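Local coordinates for protein mercuric reductase (Metallosphaera sedula, PDB 4YWO) that probably catalyses the NADPH-dependent reduction of mercuric ion to elemental mercury, as an FAD-containing homodimer, at residues A26-M31 / T102-L107; A411-E416 / E442-V447. All coordinates share one frame; numbering follows the deposited sequence.

Interaction 1 of 2, residues A26-M31 / T102-L107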
ATOM      1  N   ALA A  26       3.686  -3.457 -24.579  1.00 15.55           N
ATOM      2  CA  ALA A  26       3.848  -2.251 -25.391  1.00 14.28           C
ATOM      3  C   ALA A  26       2.949  -2.282 -26.643  1.00 14.19           C
ATOM      4  O   ALA A  26       2.345  -1.269 -27.018  1.00 16.02           O
ATOM      5  CB  ALA A  26       5.288  -1.990 -25.715  1.00 15.14           C
ATOM      6  N   GLY A  27       2.963  -3.423 -27.375  1.00 14.56           N
ATOM      7  CA  GLY A  27       2.235  -3.512 -28.587  1.00 14.09           C
ATOM      8  C   GLY A  27       0.726  -3.458 -28.396  1.00 15.83           C
ATOM      9  O   GLY A  27       0.009  -2.801 -29.168  1.00 17.06           O
ATOM     10  N   PHE A  28       0.292  -4.091 -27.315  1.00 16.70           N
ATOM     11  CA  PHE A  28      -1.131  -3.932 -26.978  1.00 17.67           C
ATOM     12  C   PHE A  28      -1.568  -2.535 -26.635  1.00 17.33           C
ATOM     13  O   PHE A  28      -2.678  -2.098 -27.096  1.00 20.02           O
ATOM     14  CB  PHE A  28      -1.595  -4.898 -25.836  1.00 18.88           C
ATOM     15  CG  PHE A  28      -2.191  -6.154 -26.360  1.00 19.92           C
ATOM     16  CD1 PHE A  28      -1.387  -7.205 -26.782  1.00 21.27           C
ATOM     17  CD2 PHE A  28      -3.560  -6.311 -26.504  1.00 24.85           C
ATOM     18  CE1 PHE A  28      -1.905  -8.378 -27.286  1.00 20.15           C
ATOM     19  CE2 PHE A  28      -4.085  -7.460 -27.035  1.00 23.21           C
ATOM     20  CZ  PHE A  28      -3.295  -8.514 -27.420  1.00 22.63           C
ATOM     21  N   ALA A  29      -0.773  -1.831 -25.871  1.00 16.06           N
ATOM     22  CA  ALA A  29      -1.035  -0.468 -25.534  1.00 17.56           C
ATOM     23  C   ALA A  29      -1.080   0.385 -26.797  1.00 19.62           C
ATOM     24  O   ALA A  29      -1.999   1.210 -26.960  1.00 20.71           O
ATOM     25  CB  ALA A  29      -0.042   0.014 -24.569  1.00 17.52           C
ATOM     26  N   ALA A  30      -0.152   0.111 -27.762  1.00 17.10           N
ATOM     27  CA  ALA A  30      -0.184   0.819 -29.018  1.00 16.27           C
ATOM     28  C   ALA A  30      -1.439   0.523 -29.781  1.00 15.77           C
ATOM     29  O   ALA A  30      -1.975   1.441 -30.410  1.00 18.47           O
ATOM     30  CB  ALA A  30       1.078   0.437 -29.836  1.00 17.07           C
ATOM     31  N   MET A  31      -1.908  -0.704 -29.812  1.00 15.24           N
ATOM     32  CA  MET A  31      -3.064  -1.098 -30.554  1.00 19.23           C
ATOM     33  C   MET A  31      -4.281  -0.341 -30.025  1.00 21.51           C
ATOM     34  O   MET A  31      -5.164   0.133 -30.806  1.00 23.54           O
ATOM     35  CB  MET A  31      -3.318  -2.543 -30.482  1.00 20.73           C
ATOM     36  CG  MET A  31      -4.566  -2.953 -31.242  1.00 26.27           C
ATOM     37  SD  MET A  31      -5.217  -4.512 -30.656  1.00 37.02           S
ATOM     38  CE  MET A  31      -5.532  -4.433 -28.896  1.00 28.96           C
ATOM     39  N   THR A 102      -8.709 -12.870 -20.851  1.00 24.77           N
ATOM     40  CA  THR A 102      -9.522 -11.715 -20.496  1.00 29.91           C
ATOM     41  C   THR A 102      -8.849 -10.382 -20.799  1.00 28.96           C
ATOM     42  O   THR A 102      -9.491  -9.444 -21.247  1.00 31.51           O
ATOM     43  CB  THR A 102      -9.934 -11.777 -18.983  1.00 34.16           C
ATOM     44  OG1 THR A 102      -8.765 -11.834 -18.157  1.00 39.80           O
ATOM     45  CG2 THR A 102     -10.665 -12.996 -18.726  1.00 31.22           C
ATOM     46  N   LYS A 103      -7.528 -10.345 -20.647  1.00 25.10           N
ATOM     47  CA  LYS A 103      -6.719  -9.138 -20.757  1.00 27.79           C
ATOM     48  C   LYS A 103      -6.078  -8.910 -22.124  1.00 24.38           C
ATOM     49  O   LYS A 103      -5.583  -7.794 -22.391  1.00 25.52           O
ATOM     50  CB  LYS A 103      -5.634  -9.112 -19.670  1.00 33.89           C
ATOM     51  CG  LYS A 103      -6.173  -9.282 -18.240  1.00 42.50           C
ATOM     52  CD  LYS A 103      -6.679  -7.971 -17.638  1.00 52.13           C
ATOM     53  CE  LYS A 103      -7.786  -7.289 -18.453  1.00 60.83           C
ATOM     54  NZ  LYS A 103      -8.535  -6.235 -17.708  1.00 65.47           N
ATOM     55  N   TYR A 104      -6.007  -9.946 -22.952  1.00 24.36           N
ATOM     56  CA  TYR A 104      -5.356  -9.854 -24.263  1.00 24.81           C
ATOM     57  C   TYR A 104      -6.174 -10.467 -25.389  1.00 23.62           C
ATOM     58  O   TYR A 104      -6.601  -9.730 -26.237  1.00 25.14           O
ATOM     59  CB  TYR A 104      -3.961 -10.507 -24.228  1.00 24.99           C
ATOM     60  CG  TYR A 104      -3.061  -9.814 -23.205  1.00 25.70           C
ATOM     61  CD1 TYR A 104      -2.385  -8.632 -23.537  1.00 25.46           C
ATOM     62  CD2 TYR A 104      -2.926 -10.315 -21.947  1.00 26.23           C
ATOM     63  CE1 TYR A 104      -1.597  -8.006 -22.658  1.00 26.93           C
ATOM     64  CE2 TYR A 104      -2.096  -9.692 -21.043  1.00 29.91           C
ATOM     65  CZ  TYR A 104      -1.437  -8.566 -21.392  1.00 27.45           C
ATOM     66  OH  TYR A 104      -0.613  -7.880 -20.465  1.00 32.80           O
ATOM     67  N   GLU A 105      -6.453 -11.779 -25.366  1.00 24.87           N
ATOM     68  CA  GLU A 105      -7.150 -12.387 -26.487  1.00 25.29           C
ATOM     69  C   GLU A 105      -8.522 -11.763 -26.677  1.00 30.29           C
ATOM     70  O   GLU A 105      -8.976 -11.508 -27.831  1.00 28.95           O
ATOM     71  CB  GLU A 105      -7.273 -13.904 -26.301  1.00 26.44           C
ATOM     72  CG  GLU A 105      -5.913 -14.622 -26.384  1.00 30.62           C
ATOM     73  CD  GLU A 105      -5.775 -16.055 -25.766  1.00 37.45           C
ATOM     74  OE1 GLU A 105      -6.658 -16.536 -25.049  1.00 40.05           O
ATOM     75  OE2 GLU A 105      -4.715 -16.690 -26.007  1.00 42.19           O
ATOM     76  N   ASP A 106      -9.231 -11.475 -25.602  1.00 29.65           N
ATOM     77  CA  ASP A 106     -10.572 -10.927 -25.787  1.00 34.23           C
ATOM     78  C   ASP A 106     -10.509  -9.518 -26.386  1.00 36.05           C
ATOM     79  O   ASP A 106     -11.464  -9.059 -26.997  1.00 32.57           O
ATOM     80  CB  ASP A 106     -11.359 -10.861 -24.469  1.00 34.26           C
ATOM     81  CG  ASP A 106     -11.906 -12.249 -24.007  1.00 38.55           C
ATOM     82  OD1 ASP A 106     -11.882 -13.265 -24.730  1.00 36.91           O
ATOM     83  OD2 ASP A 106     -12.329 -12.288 -22.838  1.00 46.65           O
ATOM     84  N   LEU A 107      -9.410  -8.805 -26.153  1.00 30.17           N
ATOM     85  CA  LEU A 107      -9.264  -7.451 -26.706  1.00 30.75           C
ATOM     86  C   LEU A 107      -9.090  -7.418 -28.234  1.00 30.86           C
ATOM     87  O   LEU A 107      -9.359  -6.374 -28.855  1.00 35.14           O
ATOM     88  CB  LEU A 107      -8.140  -6.708 -26.034  1.00 35.01           C
ATOM     89  CG  LEU A 107      -8.298  -6.527 -24.531  1.00 39.63           C
ATOM     90  CD1 LEU A 107      -7.343  -5.411 -24.096  1.00 37.94           C
ATOM     91  CD2 LEU A 107      -9.737  -6.271 -24.182  1.00 45.51           C
TER
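F28 and Y104 form a T-shaped pair. The edge of the Y104 ring points at a face of the F28 ring, with the ring centroids 5.0 Å apart and the planes at 83°. CD1 of Y104 does the touching. It sits over the centre of the F28 ring and comes within 3.7 Å of F28 CD1. The first torsion of Y104 (chi1 -60°) sets CG opposite the carbonyl carbon and brings this edge round to F28. The far end of the F28 ring also reaches the backbone, where CE2 lies 3.5 Å from the carbonyl oxygen of Y104.

Helix 25-36 follows strand 16-21 in the FAD-binding Rossmann-type fold. G27 fits the last glycine of its GxGxxG pattern, and A26 N donates a hydrogen bond to an FAD phosphate oxygen. Helix 87-110 packs against this helix at 49° between the short segment axes.

The other contacts are looser. CB of L107 lies at the edge of the F28 ring, 4.2 Å from CE2. M31 CE lies 4.3 Å from the carbonyl oxygen of L107 and 4.5 Å from its CB. L108 of helix 87-110 touches both F28 and M31. No hydrogen bond crosses between the two segments.

Interaction 2 of 2, residues A411-E416 / E442-V447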
ATOM      1  N   ALA A 411       5.598  -2.236  -1.873  1.00 11.82           N
ATOM      2  CA  ALA A 411       5.126  -2.045  -3.219  1.00 14.35           C
ATOM      3  C   ALA A 411       3.823  -1.239  -3.321  1.00 13.86           C
ATOM      4  O   ALA A 411       3.648  -0.509  -4.312  1.00 16.00           O
ATOM      5  CB  ALA A 411       4.867  -3.376  -3.867  1.00 15.19           C
ATOM      6  N   GLU A 412       3.010  -1.261  -2.268  1.00 15.22           N
ATOM      7  CA  GLU A 412       1.675  -0.644  -2.252  1.00 14.32           C
ATOM      8  C   GLU A 412       1.765   0.839  -1.976  1.00 18.26           C
ATOM      9  O   GLU A 412       0.776   1.530  -2.212  1.00 25.74           O
ATOM     10  CB  GLU A 412       0.718  -1.346  -1.291  1.00 17.93           C
ATOM     11  CG  GLU A 412       0.424  -2.789  -1.648  1.00 16.52           C
ATOM     12  CD  GLU A 412      -0.304  -2.994  -3.011  1.00 20.40           C
ATOM     13  OE1 GLU A 412      -0.758  -1.935  -3.527  1.00 24.33           O
ATOM     14  OE2 GLU A 412      -0.296  -4.126  -3.614  1.00 19.14           O
ATOM     15  N   MET A 413       2.847   1.301  -1.361  1.00 15.19           N
ATOM     16  CA  MET A 413       3.050   2.724  -1.063  1.00 16.98           C
ATOM     17  C   MET A 413       3.927   3.442  -2.086  1.00 17.55           C
ATOM     18  O   MET A 413       3.985   4.667  -2.089  1.00 16.58           O
ATOM     19  CB  MET A 413       3.682   2.957   0.308  1.00 18.10           C
ATOM     20  CG  MET A 413       5.164   2.734   0.370  1.00 19.02           C
ATOM     21  SD  MET A 413       5.680   2.874   2.119  1.00 21.99           S
ATOM     22  CE  MET A 413       7.464   2.972   1.976  1.00 20.67           C
ATOM     23  N   ILE A 414       4.576   2.736  -2.999  1.00 16.50           N
ATOM     24  CA  ILE A 414       5.548   3.370  -3.893  1.00 16.14           C
ATOM     25  C   ILE A 414       4.811   4.198  -4.910  1.00 18.27           C
ATOM     26  O   ILE A 414       5.364   5.182  -5.416  1.00 18.12           O
ATOM     27  CB  ILE A 414       6.528   2.357  -4.507  1.00 16.93           C
ATOM     28  CG1 ILE A 414       7.884   3.016  -4.876  1.00 17.45           C
ATOM     29  CG2 ILE A 414       5.925   1.600  -5.694  1.00 18.60           C
ATOM     30  CD1 ILE A 414       8.665   3.495  -3.707  1.00 19.27           C
ATOM     31  N   GLY A 415       3.500   3.939  -5.167  1.00 16.04           N
ATOM     32  CA  GLY A 415       2.791   4.793  -6.060  1.00 17.10           C
ATOM     33  C   GLY A 415       2.486   6.164  -5.421  1.00 14.81           C
ATOM     34  O   GLY A 415       2.453   7.165  -6.165  1.00 17.24           O
ATOM     35  N   GLU A 416       2.286   6.209  -4.117  1.00 15.18           N
ATOM     36  CA  GLU A 416       2.222   7.520  -3.455  1.00 15.20           C
ATOM     37  C   GLU A 416       3.482   8.304  -3.665  1.00 14.58           C
ATOM     38  O   GLU A 416       3.424   9.537  -3.967  1.00 14.54           O
ATOM     39  CB  GLU A 416       1.882   7.375  -1.990  1.00 15.84           C
ATOM     40  CG  GLU A 416       1.786   8.658  -1.229  1.00 17.14           C
ATOM     41  CD  GLU A 416       1.474   8.599   0.263  1.00 21.79           C
ATOM     42  OE1 GLU A 416       1.003   7.543   0.788  1.00 22.95           O
ATOM     43  OE2 GLU A 416       1.819   9.610   0.978  1.00 23.81           O
ATOM     44  N   GLU A 442       2.453   5.252   6.203  1.00 15.55           N
ATOM     45  CA  GLU A 442       2.772   6.494   6.906  0.50 16.33           C
ATOM     46  C   GLU A 442       4.252   6.663   7.158  1.00 17.15           C
ATOM     47  O   GLU A 442       4.677   7.826   7.437  1.00 16.74           O
ATOM     48  CB  GLU A 442       2.129   6.695   8.271  0.50 18.50           C
ATOM     49  CG  GLU A 442       0.991   5.929   8.641  0.50 22.31           C
ATOM     50  CD  GLU A 442       0.814   5.899  10.147  0.50 22.78           C
ATOM     51  OE1 GLU A 442       0.480   6.934  10.771  0.50 25.12           O
ATOM     52  OE2 GLU A 442       0.925   4.828  10.744  0.50 20.73           O
ATOM     53  N   SER A 443       5.074   5.635   6.868  1.00 16.23           N
ATOM     54  CA  SER A 443       6.545   5.800   6.825  1.00 17.11           C
ATOM     55  C   SER A 443       6.989   6.878   5.833  1.00 15.25           C
ATOM     56  O   SER A 443       8.011   7.530   6.071  1.00 15.92           O
ATOM     57  CB  SER A 443       7.257   4.503   6.514  1.00 17.79           C
ATOM     58  OG  SER A 443       6.932   4.093   5.198  1.00 16.54           O
ATOM     59  N   LEU A 444       6.230   7.171   4.793  1.00 13.88           N
ATOM     60  CA  LEU A 444       6.557   8.276   3.858  1.00 13.35           C
ATOM     61  C   LEU A 444       6.481   9.626   4.570  1.00 15.89           C
ATOM     62  O   LEU A 444       7.314  10.470   4.366  1.00 18.06           O
ATOM     63  CB  LEU A 444       5.617   8.269   2.643  1.00 15.64           C
ATOM     64  CG  LEU A 444       5.818   7.012   1.794  1.00 17.54           C
ATOM     65  CD1 LEU A 444       4.748   6.984   0.717  1.00 20.46           C
ATOM     66  CD2 LEU A 444       7.158   7.024   1.089  1.00 18.13           C
ATOM     67  N   ARG A 445       5.501   9.787   5.452  1.00 15.33           N
ATOM     68  CA  ARG A 445       5.393  11.040   6.184  1.00 17.11           C
ATOM     69  C   ARG A 445       6.421  11.053   7.327  1.00 14.77           C
ATOM     70  O   ARG A 445       7.000  12.081   7.594  1.00 16.28           O
ATOM     71  CB  ARG A 445       3.932  11.214   6.690  1.00 19.08           C
ATOM     72  CG  ARG A 445       3.704  12.456   7.572  1.00 19.48           C
ATOM     73  CD  ARG A 445       2.193  12.741   7.804  1.00 22.40           C
ATOM     74  NE  ARG A 445       2.082  13.960   8.572  1.00 23.42           N
ATOM     75  CZ  ARG A 445       2.326  14.048   9.858  1.00 26.55           C
ATOM     76  NH1 ARG A 445       2.686  12.976  10.580  1.00 28.79           N
ATOM     77  NH2 ARG A 445       2.220  15.245  10.405  1.00 32.98           N
ATOM     78  N   LEU A 446       6.716   9.909   7.938  1.00 15.11           N
ATOM     79  CA  LEU A 446       7.700   9.894   9.008  1.00 15.44           C
ATOM     80  C   LEU A 446       9.042  10.199   8.536  1.00 16.09           C
ATOM     81  O   LEU A 446       9.840  10.968   9.232  1.00 18.23           O
ATOM     82  CB  LEU A 446       7.683   8.537   9.705  1.00 16.83           C
ATOM     83  CG  LEU A 446       6.397   8.152  10.457  1.00 19.53           C
ATOM     84  CD1 LEU A 446       6.409   6.698  10.849  1.00 22.81           C
ATOM     85  CD2 LEU A 446       6.226   9.124  11.649  1.00 23.75           C
ATOM     86  N   VAL A 447       9.434   9.700   7.368  1.00 14.42           N
ATOM     87  CA  VAL A 447      10.733  10.111   6.869  1.00 13.84           C
ATOM     88  C   VAL A 447      10.774  11.564   6.462  1.00 14.82           C
ATOM     89  O   VAL A 447      11.822  12.230   6.560  1.00 17.68           O
ATOM     90  CB  VAL A 447      11.256   9.152   5.742  1.00 14.90           C
ATOM     91  CG1 VAL A 447      10.523   9.311   4.445  1.00 15.37           C
ATOM     92  CG2 VAL A 447      12.766   9.257   5.523  1.00 16.77           C
TER
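The C-terminal dimerisation domain of this flavoprotein family brings M413 and E416 of segment 411-416 against S443 and L444 of helix 442-449. E416 belongs to helix 414-422. L444 makes the central contact. Its methyl CD1 touches both the M413 backbone and the E416 side chain. This methyl is 3.7 Å from the carbonyl oxygen of M413 and 3.7 Å from CD of E416. E416 is fully extended, with CG anti to the backbone N (chi1 -180°), and its chain runs past L444 in the opposite direction. The methyl therefore meets the aliphatic part of the glutamate as well as its carboxylate, with CG of E416 3.9 Å from L444 CD1.

M413 reaches across with an extended chain beyond CG. Its SD lies 4.2 Å from L444 CG, and its CE is 4.2 Å from L444 CD2. The same thioether end meets the hydroxyl of S443, with CE 3.5 Å from OG. V391 of strand 390-396 touches both M413 and S443, so the antiparallel sheet of the domain adjoins this contact. The dimer partner is close as well: E412 OE1 and OE2 accept hydrogen bonds from the backbone N atoms of A441 and I440 of the second subunit.

The polar groups bond outside the pair of segments. E416 OE2 is hydrogen-bonded to H435 NE2, and S443 OG to the carbonyl oxygen of I440. The buried carboxylate and hydroxyl thus have their hydrogen-bond partners elsewhere in their own chain, and the contact between the segments rests on van der Waals packing.

Overall arrangement
Interaction 1 lies in the FAD-binding part of the chain and interaction 2 in the dimerisation domain. Their centres are 31 Å apart, their nearest atoms about 16 Å, and they share no helix. Interaction 2 is the more buried: all four touching residues are buried, against two of four in interaction 1. Neither has a hydrogen bond between its segments. Interaction 1 is built on an aromatic pair, while interaction 2 combines aliphatic and thioether packing with buried polar side chains. Their surroundings differ too. Segment 26-31 binds the FAD phosphate through its backbone, whereas segment 411-416 hydrogen-bonds to the second subunit.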